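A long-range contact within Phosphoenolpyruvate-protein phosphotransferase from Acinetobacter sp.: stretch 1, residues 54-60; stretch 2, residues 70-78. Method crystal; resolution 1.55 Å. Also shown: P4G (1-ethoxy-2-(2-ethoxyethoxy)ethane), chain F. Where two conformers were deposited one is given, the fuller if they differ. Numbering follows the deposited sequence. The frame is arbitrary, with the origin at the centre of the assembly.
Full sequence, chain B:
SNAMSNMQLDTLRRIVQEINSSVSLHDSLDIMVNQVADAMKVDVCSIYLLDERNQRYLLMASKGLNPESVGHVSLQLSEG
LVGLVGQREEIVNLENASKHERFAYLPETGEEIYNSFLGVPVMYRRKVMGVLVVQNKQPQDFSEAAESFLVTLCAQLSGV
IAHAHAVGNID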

# COMPACT_ATOMS: atom_id res chain seq x y z
N ASN B 54 -20.62 5.97 -13.66
CA ASN B 54 -20.73 7.18 -14.48
C ASN B 54 -19.61 7.34 -15.51
O ASN B 54 -19.55 8.35 -16.20
CB ASN B 54 -20.79 8.40 -13.55
CG ASN B 54 -22.10 8.42 -12.74
OD1 ASN B 54 -23.15 8.57 -13.33
ND2 ASN B 54 -22.02 8.24 -11.42
N GLN B 55 -18.74 6.35 -15.61
CA GLN B 55 -17.65 6.33 -16.58
C GLN B 55 -16.84 7.62 -16.60
O GLN B 55 -16.75 8.33 -17.62
CB GLN B 55 -18.19 5.99 -17.97
CG GLN B 55 -18.60 4.50 -18.05
CD GLN B 55 -17.42 3.55 -17.88
OE1 GLN B 55 -16.51 3.53 -18.71
NE2 GLN B 55 -17.42 2.77 -16.80
N ARG B 56 -16.33 7.98 -15.44
CA ARG B 56 -15.62 9.21 -15.29
C ARG B 56 -14.70 9.08 -14.08
O ARG B 56 -14.89 8.21 -13.24
CB ARG B 56 -16.60 10.36 -15.03
CG ARG B 56 -17.35 10.20 -13.72
CD ARG B 56 -18.34 11.30 -13.37
NE ARG B 56 -18.94 11.04 -12.06
CZ ARG B 56 -19.76 11.88 -11.44
NH1 ARG B 56 -20.30 11.57 -10.25
NH2 ARG B 56 -20.05 13.05 -12.00
N TYR B 57 -13.75 9.99 -13.97
CA TYR B 57 -12.98 10.17 -12.72
C TYR B 57 -13.64 11.25 -11.90
O TYR B 57 -13.95 12.33 -12.46
CB TYR B 57 -11.54 10.55 -13.02
CG TYR B 57 -10.71 9.47 -13.70
CD1 TYR B 57 -10.21 8.41 -12.98
CD2 TYR B 57 -10.38 9.55 -15.04
CE1 TYR B 57 -9.46 7.42 -13.58
CE2 TYR B 57 -9.61 8.57 -15.63
CZ TYR B 57 -9.14 7.53 -14.89
OH TYR B 57 -8.38 6.54 -15.47
N LEU B 58 -13.85 11.03 -10.63
CA LEU B 58 -14.46 12.03 -9.75
C LEU B 58 -13.46 12.48 -8.71
O LEU B 58 -12.82 11.66 -8.07
CB LEU B 58 -15.70 11.46 -9.06
CG LEU B 58 -16.53 12.39 -8.18
CD1 LEU B 58 -17.15 13.54 -9.02
CD2 LEU B 58 -17.59 11.57 -7.44
N LEU B 59 -13.36 13.81 -8.50
CA LEU B 59 -12.50 14.34 -7.45
C LEU B 59 -13.09 13.95 -6.11
O LEU B 59 -14.24 14.28 -5.82
CB LEU B 59 -12.45 15.86 -7.57
CG LEU B 59 -11.64 16.57 -6.51
CD1 LEU B 59 -10.17 16.20 -6.49
CD2 LEU B 59 -11.81 18.08 -6.71
N MSE B 60 -12.35 13.18 -5.33
CA MSE B 60 -12.84 12.69 -4.02
C MSE B 60 -12.21 13.24 -2.77
O MSE B 60 -12.78 13.14 -1.66
CB MSE B 60 -12.74 11.16 -3.97
CG MSE B 60 -13.48 10.47 -5.06
SE MSE B 60 -15.32 10.39 -4.62
CE MSE B 60 -15.26 9.11 -3.11
N VAL B 70 -14.88 19.13 -4.27
CA VAL B 70 -14.75 17.71 -3.93
C VAL B 70 -16.12 17.08 -4.08
O VAL B 70 -17.10 17.59 -3.53
CB VAL B 70 -14.17 17.54 -2.54
CG1 VAL B 70 -14.18 16.06 -2.10
CG2 VAL B 70 -12.77 18.07 -2.51
N GLY B 71 -16.19 16.00 -4.86
CA GLY B 71 -17.44 15.33 -5.17
C GLY B 71 -18.23 15.91 -6.33
O GLY B 71 -19.30 15.37 -6.69
N HIS B 72 -17.70 16.96 -6.95
CA HIS B 72 -18.44 17.77 -7.92
C HIS B 72 -17.64 18.20 -9.15
O HIS B 72 -18.13 18.99 -9.97
CB HIS B 72 -19.00 19.00 -7.20
CG HIS B 72 -19.94 18.65 -6.09
ND1 HIS B 72 -21.20 18.14 -6.33
CD2 HIS B 72 -19.83 18.75 -4.74
CE1 HIS B 72 -21.81 17.93 -5.17
NE2 HIS B 72 -21.00 18.30 -4.20
N VAL B 73 -16.38 17.77 -9.23
CA VAL B 73 -15.58 17.93 -10.44
C VAL B 73 -15.23 16.56 -10.98
O VAL B 73 -14.76 15.69 -10.24
CB VAL B 73 -14.29 18.69 -10.12
CG1 VAL B 73 -13.24 18.52 -11.28
CG2 VAL B 73 -14.62 20.14 -9.80
N SER B 74 -15.49 16.35 -12.27
CA SER B 74 -15.18 15.08 -12.89
C SER B 74 -14.51 15.26 -14.22
O SER B 74 -14.54 16.34 -14.82
CB SER B 74 -16.39 14.22 -13.04
OG SER B 74 -17.29 14.83 -13.94
N LEU B 75 -13.88 14.18 -14.64
CA LEU B 75 -13.14 14.11 -15.89
C LEU B 75 -13.54 12.87 -16.66
O LEU B 75 -13.72 11.81 -16.06
CB LEU B 75 -11.63 14.04 -15.62
CG LEU B 75 -11.03 15.23 -14.86
CD1 LEU B 75 -9.68 14.98 -14.23
CD2 LEU B 75 -10.96 16.41 -15.84
N GLN B 76 -13.64 12.96 -17.98
CA GLN B 76 -13.87 11.74 -18.73
C GLN B 76 -12.62 10.87 -18.72
O GLN B 76 -11.52 11.32 -18.42
CB GLN B 76 -14.28 12.04 -20.16
CG GLN B 76 -15.58 12.84 -20.25
CD GLN B 76 -16.77 12.09 -19.67
OE1 GLN B 76 -17.20 11.06 -20.20
NE2 GLN B 76 -17.32 12.63 -18.58
N LEU B 77 -12.80 9.60 -19.04
CA LEU B 77 -11.75 8.61 -18.87
C LEU B 77 -10.53 8.86 -19.77
O LEU B 77 -9.42 8.52 -19.39
CB LEU B 77 -12.31 7.20 -19.08
CG LEU B 77 -13.27 6.77 -17.97
CD1 LEU B 77 -13.67 5.34 -18.24
CD2 LEU B 77 -12.68 6.88 -16.56
N SER B 78 -10.73 9.49 -20.91
CA SER B 78 -9.61 9.80 -21.80
C SER B 78 -9.19 11.26 -21.74
O SER B 78 -8.48 11.74 -22.62
CB SER B 78 -10.01 9.45 -23.24
OG SER B 78 -11.14 10.20 -23.65
C8 P4G F . -18.24 3.03 -3.83
C7 P4G F . -16.84 3.22 -3.27
O4 P4G F . -15.95 3.47 -4.35
C6 P4G F . -16.29 4.69 -4.94
C5 P4G F . -15.42 5.25 -6.03
O3 P4G F . -15.99 6.37 -6.78
C4 P4G F . -17.18 6.87 -6.27
C3 P4G F . -17.58 7.98 -7.16
O2 P4G F . -18.96 8.23 -6.94
C2 P4G F . -19.16 8.78 -5.66
C1 P4G F . -20.58 8.36 -5.28
O HOH W 1 -19.14 9.99 -18.59
O HOH W 2 -15.61 8.74 -19.84
O HOH W 3 -8.00 6.90 -18.19

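Two antiparallel segments, their strand axes 161° apart in direction and 4.5 Å at closest approach, are joined by a short ladder of backbone hydrogen bonds. Tyr57 spends both its backbone polar groups on Leu75: Tyr57 N donates to Leu75 O (2.8 Å), and Leu75 N returns the bond to Tyr57 O (2.9 Å). Two residues on, Leu59 N donates nearly straight to Val73 O (2.9 Å, 175°), while Leu59 O accepts from Gly71 N (2.8 Å). Leu59 thus finds its two partners in different residues, and Gly71 holds a positive phi of 85°, a backbone shape that glycine readily adopts. Tyr57 O also receives a CA-H...O contact from Ser74 CA at 3.0 Å.

Around Gln55, Gln76 and Leu77, and at the Tyr57 hydroxyl, water takes up polar groups that the ladder leaves over. Water 2 donates to Gln55 O (2.5 Å) and to Gln76 OE1 (2.8 Å) and accepts from Leu77 N (3.0 Å), so one molecule ties both stretches. Water 3 accepts from Tyr57 OH (2.8 Å) and donates to Leu77 O (2.5 Å), which lets a buried tyrosine keep its hydroxyl bonded.

Apolar side chains fill in around these bonds. Tyr57 and Leu75 share one face of the sheet, CB to CB 4.4 Å, and Leu77 lays CD2 over the tyrosine ring, 3.9 Å from its centroid. Leu59 points toward the other stretch, its CB 4.2 Å from Val73 CB and its CD2 4.3 Å from Val70 CG2. On the face shared by Leu58 and Ser74, Leu58 CD1 reaches within 3.4 Å of Val73 O. The aliphatic part of Arg56 packs CD against Ser74 CB (3.5 Å), while its NE and NH1 are bonded elsewhere in the structure. Together the stretches bury 723 Å².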